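Local coordinates for alpha-2,3-sialyltransferase (Campylobacter jejuni, PDB 2P2V), which probably transfers sialic acid from a CMP-activated donor to an acceptor sugar in alpha-2,3 linkage, here as the N-terminal portion of a longer membrane protein, at residues 33-39 / 227-231; 19-25 / 40-46; 211-215 / 236-240. One frame throughout, in Å; residues are numbered along the deposited sequence.

How the contacts relate
From the N terminus, strand 21-25 comes first, and contact 2 closes the short connection to strand 44-48 by pairing 19-25 with 40-46. Within that connection lies 33-39, which in contact 1 meets 227-231 after most of the fold has intervened; contacts 1 and 2 therefore cross, and they touch where L39 CD2 lies 3.8 Å from I23 CD1. Contact 3 joins helix 207-221 to 236-240 by closing the loop through strand 224-227. It crosses contact 1 in its turn, and the two meet at a probable hydrogen bond of 2.8 Å between A227 N and P239 O. Contact 2 precedes contact 3 in series, without touching it.

Contact 1: 33-39 / 227-231; sequences NINYKRL and ALCDD
This is a loop-to-loop contact at one side of the parallel sheet, joining the connection between strands 21-25 and 44-48 to the chain leaving strand 224-227. The backbones come nearest at I34 and C229, whose CA atoms are 4.7 Å apart. I34 and N35 are extended (phi/psi -71/139 and -92/97), and a short 3-10 turn over 36-38 follows, with R38 N bonded to N35 O at 3.0 Å. Across the segments, N35 N donates to L228 O at 3.0 Å. In this Rossmann-like domain the connection from strand 21-25 to strand 44-48 carries no alpha-helix, and the 3-10 turn lies within it. L228 (m, t) is the most heavily covered residue: its CD1 is 3.6 Å from L39 CD2, and both leucines rest on I23 of strand 21-25. Beside them I34 CG1 meets C229 SG at 4.0 Å, and both side chains also touch C169 of strand 165-169. At the outer edge R38 (chi1 to chi3 m, t, t) extends to D230 (m) in a two-pronged salt bridge, NE to OD1 at 2.9 Å and NH1 to OD2 at 2.7 Å, while R38 NH2 bonds S241 O. N35 ND2 adds weak bonds of 3.4 Å to OD1 and OD2 of D230. A water donates to N33 O at 2.8 Å and accepts from D230 N at 3.2 Å.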
loop_
_atom_site.group_PDB
_atom_site.type_symbol
_atom_site.label_atom_id
_atom_site.label_comp_id
_atom_site.label_asym_id
_atom_site.label_seq_id
_atom_site.Cartn_x
_atom_site.Cartn_y
_atom_site.Cartn_z
ATOM N N ASN A 33 -37.359 25.398 -15.238
ATOM C CA ASN A 33 -37.784 26.755 -14.891
ATOM C C ASN A 33 -36.629 27.629 -14.397
ATOM O O ASN A 33 -36.798 28.405 -13.446
ATOM C CB ASN A 33 -38.882 26.716 -13.813
ATOM C CG ASN A 33 -40.047 25.775 -14.163
ATOM O OD1 ASN A 33 -40.552 25.761 -15.296
ATOM N ND2 ASN A 33 -40.497 25.003 -13.168
ATOM N N ILE A 34 -35.459 27.511 -15.031
ATOM C CA ILE A 34 -34.319 28.378 -14.746
ATOM C C ILE A 34 -34.610 29.783 -15.275
ATOM O O ILE A 34 -35.153 29.924 -16.371
ATOM C CB ILE A 34 -33.038 27.873 -15.443
ATOM C CG1 ILE A 34 -32.557 26.546 -14.812
ATOM C CG2 ILE A 34 -31.915 28.854 -15.326
ATOM C CD1 ILE A 34 -31.656 25.716 -15.781
ATOM N N ASN A 35 -34.247 30.806 -14.498
ATOM C CA ASN A 35 -34.364 32.177 -14.980
ATOM C C ASN A 35 -33.043 32.541 -15.602
ATOM O O ASN A 35 -32.109 32.917 -14.904
ATOM C CB ASN A 35 -34.690 33.136 -13.828
ATOM C CG ASN A 35 -34.980 34.554 -14.323
ATOM O OD1 ASN A 35 -34.408 34.998 -15.318
ATOM N ND2 ASN A 35 -35.839 35.268 -13.613
ATOM N N TYR A 36 -32.935 32.415 -16.924
ATOM C CA TYR A 36 -31.624 32.551 -17.550
ATOM C C TYR A 36 -31.060 33.938 -17.432
ATOM O O TYR A 36 -29.861 34.152 -17.602
ATOM C CB TYR A 36 -31.670 32.113 -18.997
ATOM C CG TYR A 36 -31.952 30.616 -19.128
ATOM C CD1 TYR A 36 -30.919 29.671 -18.977
ATOM C CD2 TYR A 36 -33.221 30.162 -19.396
ATOM C CE1 TYR A 36 -31.192 28.259 -19.099
ATOM C CE2 TYR A 36 -33.504 28.759 -19.510
ATOM C CZ TYR A 36 -32.471 27.829 -19.354
ATOM O OH TYR A 36 -32.731 26.460 -19.468
ATOM N N LYS A 37 -31.922 34.900 -17.114
ATOM C CA LYS A 37 -31.433 36.283 -16.936
ATOM C C LYS A 37 -30.470 36.465 -15.732
ATOM O O LYS A 37 -29.652 37.399 -15.705
ATOM C CB LYS A 37 -32.641 37.238 -16.856
ATOM C CG LYS A 37 -33.667 36.987 -17.982
ATOM C CD LYS A 37 -34.866 37.963 -17.905
ATOM C CE LYS A 37 -35.991 37.415 -17.005
ATOM N NZ LYS A 37 -36.350 35.997 -17.358
ATOM N N ARG A 38 -30.586 35.550 -14.758
ATOM C CA ARG A 38 -29.817 35.509 -13.517
ATOM C C ARG A 38 -28.461 34.760 -13.591
ATOM O O ARG A 38 -27.668 34.828 -12.646
ATOM C CB ARG A 38 -30.658 34.805 -12.443
ATOM C CG ARG A 38 -32.077 35.381 -12.212
ATOM C CD ARG A 38 -32.715 34.805 -10.958
ATOM N NE ARG A 38 -34.145 35.134 -10.840
ATOM C CZ ARG A 38 -34.589 36.333 -10.448
ATOM N NH1 ARG A 38 -35.899 36.572 -10.371
ATOM N NH2 ARG A 38 -33.715 37.292 -10.137
ATOM N N LEU A 39 -28.192 34.034 -14.679
ATOM C CA LEU A 39 -26.875 33.385 -14.844
ATOM C C LEU A 39 -25.793 34.451 -14.936
ATOM O O LEU A 39 -26.041 35.519 -15.537
ATOM C CB LEU A 39 -26.846 32.492 -16.088
ATOM C CG LEU A 39 -27.657 31.182 -16.034
ATOM C CD1 LEU A 39 -27.755 30.502 -17.413
ATOM C CD2 LEU A 39 -27.016 30.237 -15.044
ATOM N N ALA A 227 -29.696 30.900 -5.725
ATOM C CA ALA A 227 -30.684 30.169 -6.516
ATOM C C ALA A 227 -30.862 30.789 -7.906
ATOM O O ALA A 227 -30.552 31.975 -8.110
ATOM C CB ALA A 227 -32.020 30.112 -5.781
ATOM N N LEU A 228 -31.388 29.994 -8.855
ATOM C CA LEU A 228 -31.666 30.471 -10.218
ATOM C C LEU A 228 -33.152 30.311 -10.606
ATOM O O LEU A 228 -33.593 30.870 -11.611
ATOM C CB LEU A 228 -30.788 29.706 -11.238
ATOM C CG LEU A 228 -29.272 29.839 -11.252
ATOM C CD1 LEU A 228 -28.689 28.817 -12.249
ATOM C CD2 LEU A 228 -28.816 31.243 -11.642
ATOM N N CYS A 229 -33.905 29.523 -9.841
ATOM C CA CYS A 229 -35.274 29.164 -10.194
ATOM C C CYS A 229 -36.273 29.899 -9.289
ATOM O O CYS A 229 -36.356 29.632 -8.098
ATOM C CB CYS A 229 -35.459 27.649 -10.132
ATOM S SG CYS A 229 -34.106 26.806 -11.080
ATOM N N ASP A 230 -36.980 30.875 -9.870
ATOM C CA ASP A 230 -37.890 31.758 -9.110
ATOM C C ASP A 230 -38.968 31.063 -8.309
ATOM O O ASP A 230 -39.284 31.468 -7.183
ATOM C CB ASP A 230 -38.553 32.759 -10.069
ATOM C CG ASP A 230 -37.555 33.715 -10.687
ATOM O OD1 ASP A 230 -36.386 33.335 -10.878
ATOM O OD2 ASP A 230 -37.933 34.867 -10.991
ATOM N N ASP A 231 -39.541 30.026 -8.903
ATOM C CA ASP A 231 -40.702 29.346 -8.317
ATOM C C ASP A 231 -40.368 28.071 -7.529
ATOM O O ASP A 231 -41.264 27.255 -7.252
ATOM C CB ASP A 231 -41.732 29.040 -9.419
ATOM C CG ASP A 231 -42.308 30.309 -10.047
ATOM O OD1 ASP A 231 -42.702 31.223 -9.272
ATOM O OD2 ASP A 231 -42.352 30.390 -11.306
HETATM O O HOH W 1 -37.996 30.871 -12.887
#

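Contact 2: 19-25 / 40-46; sequences MQNIIIA and PREYDVF. With EDO (1,2-ethanediol), chain E; EDO (1,2-ethanediol), chain H.
I22 CD1 sits squarely over the F46 ring, 3.8 Å from its centroid and 18° off the normal, a CH-pi contact at the apolar centre of two neighbouring parallel strands. Strands 21-25 and 44-46 belong to the middle of the seven-stranded parallel sheet of a Rossmann-like domain; their axes come within 4.7 Å and cross at -26°. The I22 rotamer (t, p) brings its end back over F46 (chi1 m), and I24 CG1 reaches F46 CB at 4.3 Å. Helix 150-161 covers I24 and F46 on this face. On the other face I23 (m, m) packs its CG1 3.5 Å from Y43 CD1 and its CD1 4.0 Å from P40 CD, with Y43 in the p rotamer. The register pairs I22 with D44, I23 with V45 and I24 with F46, CA atoms 4.7 to 5.0 Å apart. The backbone ladder runs D44 N to N21 O (3.2 Å), I23 N to D44 O (2.9 Å), F46 N to I23 O (2.8 Å) and A25 N to F46 O (3.1 Å). Farther out, M19 folds over the strand start, its SD 3.7 Å from Y43 CA; D44 OD2 bonds Y163 OH. A 1,2-ethanediol molecule, probably from the crystallisation liquor, donates from O1 to Y43 O at 3.1 Å. Just before the first bridge pair, N21 (chi1 m) sends ND2 to E42 O at 2.9 Å.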
loop_
_atom_site.group_PDB
_atom_site.type_symbol
_atom_site.label_atom_id
_atom_site.label_comp_id
_atom_site.label_asym_id
_atom_site.label_seq_id
_atom_site.Cartn_x
_atom_site.Cartn_y
_atom_site.Cartn_z
ATOM N N MET A 19 -12.019 32.914 -13.118
ATOM C CA MET A 19 -13.347 32.393 -13.347
ATOM C C MET A 19 -13.641 31.375 -12.237
ATOM O O MET A 19 -13.154 30.244 -12.276
ATOM C CB MET A 19 -13.434 31.771 -14.753
ATOM C CG MET A 19 -14.834 31.815 -15.385
ATOM S SD MET A 19 -16.094 30.948 -14.418
ATOM C CE MET A 19 -15.523 29.250 -14.759
ATOM N N GLN A 20 -14.414 31.798 -11.244
ATOM C CA GLN A 20 -14.688 30.966 -10.075
ATOM C C GLN A 20 -16.179 30.719 -9.897
ATOM O O GLN A 20 -16.654 30.479 -8.787
ATOM C CB GLN A 20 -14.068 31.622 -8.827
ATOM C CG GLN A 20 -12.549 31.796 -8.887
ATOM C CD GLN A 20 -12.025 32.795 -7.841
ATOM O OE1 GLN A 20 -12.617 33.856 -7.646
ATOM N NE2 GLN A 20 -10.923 32.449 -7.162
ATOM N N ASN A 21 -16.926 30.753 -11.003
ATOM C CA ASN A 21 -18.361 30.608 -10.970
ATOM C C ASN A 21 -18.762 29.209 -11.410
ATOM O O ASN A 21 -18.306 28.741 -12.434
ATOM C CB ASN A 21 -19.066 31.551 -11.966
ATOM C CG ASN A 21 -18.919 33.042 -11.589
ATOM O OD1 ASN A 21 -18.893 33.398 -10.404
ATOM N ND2 ASN A 21 -18.841 33.906 -12.616
ATOM N N ILE A 22 -19.689 28.628 -10.688
ATOM C CA ILE A 22 -20.096 27.265 -11.054
ATOM C C ILE A 22 -21.605 27.190 -10.980
ATOM O O ILE A 22 -22.205 27.697 -10.041
ATOM C CB ILE A 22 -19.333 26.222 -10.145
ATOM C CG1 ILE A 22 -19.646 24.761 -10.587
ATOM C CG2 ILE A 22 -19.669 26.383 -8.675
ATOM C CD1 ILE A 22 -19.090 24.413 -11.934
ATOM N N ILE A 23 -22.230 26.565 -11.979
ATOM C CA ILE A 23 -23.639 26.273 -11.941
ATOM C C ILE A 23 -23.688 24.786 -11.644
ATOM O O ILE A 23 -22.983 24.014 -12.309
ATOM C CB ILE A 23 -24.319 26.515 -13.308
ATOM C CG1 ILE A 23 -23.916 27.884 -13.903
ATOM C CG2 ILE A 23 -25.824 26.304 -13.218
ATOM C CD1 ILE A 23 -24.054 29.064 -12.922
ATOM N N ILE A 24 -24.524 24.436 -10.671
ATOM C CA ILE A 24 -24.671 23.105 -10.156
ATOM C C ILE A 24 -26.134 22.744 -10.285
ATOM O O ILE A 24 -27.003 23.372 -9.662
ATOM C CB ILE A 24 -24.158 23.007 -8.700
ATOM C CG1 ILE A 24 -22.643 23.317 -8.650
ATOM C CG2 ILE A 24 -24.515 21.616 -8.123
ATOM C CD1 ILE A 24 -22.011 23.279 -7.262
ATOM N N ALA A 25 -26.422 21.751 -11.129
ATOM C CA ALA A 25 -27.797 21.383 -11.401
ATOM C C ALA A 25 -28.179 20.014 -10.899
ATOM O O ALA A 25 -27.513 19.003 -11.214
ATOM C CB ALA A 25 -28.089 21.516 -12.856
ATOM N N PRO A 40 -24.600 34.196 -14.359
ATOM C CA PRO A 40 -23.499 35.119 -14.580
ATOM C C PRO A 40 -22.994 35.026 -16.009
ATOM O O PRO A 40 -23.349 34.090 -16.722
ATOM C CB PRO A 40 -22.429 34.612 -13.615
ATOM C CG PRO A 40 -22.690 33.137 -13.574
ATOM C CD PRO A 40 -24.183 33.063 -13.501
ATOM N N ARG A 41 -22.148 35.973 -16.405
ATOM C CA ARG A 41 -21.542 35.984 -17.745
ATOM C C ARG A 41 -20.696 34.749 -18.044
ATOM O O ARG A 41 -20.697 34.242 -19.165
ATOM C CB ARG A 41 -20.617 37.205 -17.891
ATOM C CG ARG A 41 -21.278 38.438 -18.524
ATOM C CD ARG A 41 -21.207 38.436 -20.097
ATOM N NE ARG A 41 -20.057 37.705 -20.685
ATOM C CZ ARG A 41 -18.750 37.971 -20.499
ATOM N NH1 ARG A 41 -18.336 38.954 -19.699
ATOM N NH2 ARG A 41 -17.830 37.220 -21.101
ATOM N N GLU A 42 -19.934 34.316 -17.045
ATOM C CA GLU A 42 -19.020 33.202 -17.226
ATOM C C GLU A 42 -19.269 32.179 -16.156
ATOM O O GLU A 42 -19.586 32.519 -15.021
ATOM C CB GLU A 42 -17.580 33.675 -17.162
ATOM C CG GLU A 42 -17.263 34.644 -18.271
ATOM C CD GLU A 42 -15.870 34.483 -18.758
ATOM O OE1 GLU A 42 -14.956 35.109 -18.157
ATOM O OE2 GLU A 42 -15.687 33.710 -19.730
ATOM N N TYR A 43 -19.147 30.908 -16.530
ATOM C CA TYR A 43 -19.396 29.843 -15.581
ATOM C C TYR A 43 -19.042 28.478 -16.213
ATOM O O TYR A 43 -19.021 28.334 -17.434
ATOM C CB TYR A 43 -20.874 29.809 -15.130
ATOM C CG TYR A 43 -21.864 29.733 -16.276
ATOM C CD1 TYR A 43 -22.181 28.491 -16.884
ATOM C CD2 TYR A 43 -22.504 30.899 -16.762
ATOM C CE1 TYR A 43 -23.084 28.426 -17.924
ATOM C CE2 TYR A 43 -23.391 30.848 -17.807
ATOM C CZ TYR A 43 -23.690 29.613 -18.380
ATOM O OH TYR A 43 -24.562 29.545 -19.414
ATOM N N ASP A 44 -18.770 27.512 -15.332
ATOM C CA ASP A 44 -18.675 26.055 -15.684
ATOM C C ASP A 44 -19.955 25.437 -15.164
ATOM O O ASP A 44 -20.652 26.015 -14.332
ATOM C CB ASP A 44 -17.446 25.412 -14.990
ATOM C CG ASP A 44 -16.114 25.844 -15.619
ATOM O OD1 ASP A 44 -16.116 26.178 -16.799
ATOM O OD2 ASP A 44 -15.050 25.882 -14.945
ATOM N N VAL A 45 -20.286 24.212 -15.606
ATOM C CA VAL A 45 -21.531 23.605 -15.212
ATOM C C VAL A 45 -21.192 22.187 -14.638
ATOM O O VAL A 45 -20.371 21.492 -15.242
ATOM C CB VAL A 45 -22.392 23.354 -16.440
ATOM C CG1 VAL A 45 -23.629 22.691 -16.030
ATOM C CG2 VAL A 45 -22.743 24.702 -17.189
ATOM N N PHE A 46 -21.851 21.788 -13.549
ATOM C CA PHE A 46 -21.749 20.401 -13.026
ATOM C C PHE A 46 -23.127 19.778 -13.161
ATOM O O PHE A 46 -24.160 20.424 -12.872
ATOM C CB PHE A 46 -21.356 20.383 -11.552
ATOM C CG PHE A 46 -19.877 20.616 -11.250
ATOM C CD1 PHE A 46 -18.925 20.805 -12.231
ATOM C CD2 PHE A 46 -19.480 20.646 -9.908
ATOM C CE1 PHE A 46 -17.569 21.025 -11.871
ATOM C CE2 PHE A 46 -18.162 20.853 -9.536
ATOM C CZ PHE A 46 -17.195 21.031 -10.520
HETATM C C1 EDO E . -19.685 30.810 -19.564
HETATM O O1 EDO E . -18.293 30.497 -19.578
HETATM C C2 EDO E . -20.423 30.065 -20.642
HETATM O O2 EDO E . -21.255 31.048 -21.281
HETATM C C1 EDO H . -14.730 35.975 -9.363
HETATM O O1 EDO H . -14.786 35.245 -8.118
HETATM C C2 EDO H . -14.100 35.132 -10.469
HETATM O O2 EDO H . -15.118 34.639 -11.357
#

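Contact 3: 211-215 / 236-240; sequences IEALK and NHFPL
Segment 236-240, irregular after N236, runs beside one face of helix 207-221, and the first residue to engage is H237. The CA atoms of H237 and I211 are 7.8 Å apart, and with chi1 m and chi2 -79° H237 presents a ring face to the helix. I211 (m, t) places CD1 over that face, 3.5 Å from the centroid and only 5° off the normal, a CH-pi contact; the closest atoms are I211 CD1 and H237 CD2 at 3.6 Å. H237 ND1 also lies 2.6 Å from a water, which is weakly held by K215 NZ at 3.4 Å. F238 comes next, with an extended backbone (-124/145), chi1 m and chi2 89°. Its CB sets out sideways, but the ring tip reaches the helix: CZ is 3.7 Å from L214 CB, 4.3 Å from K215 CG and 4.4 Å from I211 CG2. These helix residues, spaced three and four apart, fall on one side of the regular turn in which K215 N bonds I211 O at 2.9 Å. F238 also rests on I225, so the ring packs between the helix and strand 224-227 in a helix-on-sheet layer of the alpha/beta fold. P239 then carries the chain along that strand through a backbone bond to A227. With no direct hydrogen bond between the segments, the helix and loop are held by apolar and CH-pi packing, with polar linkage confined to the water between the exposed side chains of K215 and H237.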
loop_
_atom_site.group_PDB
_atom_site.type_symbol
_atom_site.label_atom_id
_atom_site.label_comp_id
_atom_site.label_asym_id
_atom_site.label_seq_id
_atom_site.Cartn_x
_atom_site.Cartn_y
_atom_site.Cartn_z
ATOM N N ILE A 211 -29.959 21.462 3.431
ATOM C CA ILE A 211 -29.830 22.879 3.758
ATOM C C ILE A 211 -28.777 23.174 4.829
ATOM O O ILE A 211 -27.958 24.030 4.627
ATOM C CB ILE A 211 -31.219 23.597 4.046
ATOM C CG1 ILE A 211 -32.094 23.490 2.802
ATOM C CG2 ILE A 211 -30.986 25.105 4.458
ATOM C CD1 ILE A 211 -33.558 23.780 3.085
ATOM N N GLU A 212 -28.786 22.450 5.951
ATOM C CA GLU A 212 -27.758 22.661 6.980
ATOM C C GLU A 212 -26.321 22.476 6.435
ATOM O O GLU A 212 -25.398 23.267 6.726
ATOM C CB GLU A 212 -28.002 21.676 8.111
ATOM C CG GLU A 212 -27.012 21.815 9.269
ATOM C CD GLU A 212 -27.187 20.653 10.231
ATOM O OE1 GLU A 212 -28.140 20.706 11.039
ATOM O OE2 GLU A 212 -26.396 19.678 10.147
ATOM N N ALA A 213 -26.125 21.403 5.651
ATOM C CA ALA A 213 -24.817 21.117 5.063
ATOM C C ALA A 213 -24.399 22.221 4.127
ATOM O O ALA A 213 -23.233 22.617 4.108
ATOM C CB ALA A 213 -24.848 19.774 4.318
ATOM N N LEU A 214 -25.334 22.697 3.308
ATOM C CA LEU A 214 -25.029 23.823 2.379
ATOM C C LEU A 214 -24.679 25.113 3.125
ATOM O O LEU A 214 -23.754 25.835 2.741
ATOM C CB LEU A 214 -26.228 24.095 1.470
ATOM C CG LEU A 214 -26.456 23.167 0.260
ATOM C CD1 LEU A 214 -27.848 23.417 -0.368
ATOM C CD2 LEU A 214 -25.350 23.324 -0.789
ATOM N N LYS A 215 -25.418 25.402 4.179
ATOM C CA LYS A 215 -25.123 26.592 5.017
ATOM C C LYS A 215 -23.766 26.456 5.697
ATOM O O LYS A 215 -23.000 27.411 5.797
ATOM C CB LYS A 215 -26.248 26.812 6.035
ATOM C CG LYS A 215 -27.560 27.331 5.393
ATOM C CD LYS A 215 -28.532 27.883 6.450
ATOM C CE LYS A 215 -29.392 26.760 7.112
ATOM N NZ LYS A 215 -30.797 27.227 7.521
ATOM N N ASN A 236 -36.526 30.017 -1.251
ATOM C CA ASN A 236 -36.927 30.366 0.121
ATOM C C ASN A 236 -35.815 30.209 1.136
ATOM O O ASN A 236 -35.980 30.600 2.295
ATOM C CB ASN A 236 -38.075 29.483 0.582
ATOM C CG ASN A 236 -39.352 29.725 -0.188
ATOM O OD1 ASN A 236 -39.519 30.753 -0.853
ATOM N ND2 ASN A 236 -40.274 28.757 -0.109
ATOM N N HIS A 237 -34.698 29.603 0.715
ATOM C CA HIS A 237 -33.579 29.342 1.625
ATOM C C HIS A 237 -32.286 29.951 1.207
ATOM O O HIS A 237 -31.452 30.262 2.061
ATOM C CB HIS A 237 -33.389 27.858 1.798
ATOM C CG HIS A 237 -34.564 27.197 2.407
ATOM N ND1 HIS A 237 -34.816 27.244 3.762
ATOM C CD2 HIS A 237 -35.578 26.496 1.853
ATOM C CE1 HIS A 237 -35.928 26.579 4.016
ATOM N NE2 HIS A 237 -36.404 26.110 2.877
ATOM N N PHE A 238 -32.115 30.104 -0.105
ATOM C CA PHE A 238 -30.988 30.829 -0.660
ATOM C C PHE A 238 -31.526 31.929 -1.536
ATOM O O PHE A 238 -32.584 31.735 -2.173
ATOM C CB PHE A 238 -30.085 29.864 -1.449
ATOM C CG PHE A 238 -29.529 28.800 -0.576
ATOM C CD1 PHE A 238 -30.233 27.613 -0.377
ATOM C CD2 PHE A 238 -28.390 29.037 0.171
ATOM C CE1 PHE A 238 -29.750 26.661 0.501
ATOM C CE2 PHE A 238 -27.901 28.071 1.037
ATOM C CZ PHE A 238 -28.608 26.903 1.208
ATOM N N PRO A 239 -30.829 33.085 -1.550
ATOM C CA PRO A 239 -31.234 34.220 -2.386
ATOM C C PRO A 239 -31.165 33.874 -3.864
ATOM O O PRO A 239 -30.142 33.314 -4.330
ATOM C CB PRO A 239 -30.149 35.268 -2.095
ATOM C CG PRO A 239 -28.976 34.467 -1.559
ATOM C CD PRO A 239 -29.627 33.398 -0.765
ATOM N N LEU A 240 -32.222 34.227 -4.604
ATOM C CA LEU A 240 -32.111 34.282 -6.056
ATOM C C LEU A 240 -30.986 35.207 -6.461
ATOM O O LEU A 240 -30.790 36.310 -5.903
ATOM C CB LEU A 240 -33.417 34.717 -6.740
ATOM C CG LEU A 240 -34.671 33.865 -6.609
ATOM C CD1 LEU A 240 -35.851 34.666 -7.173
ATOM C CD2 LEU A 240 -34.529 32.496 -7.318
HETATM O O HOH W 2 -33.231 28.417 5.494
#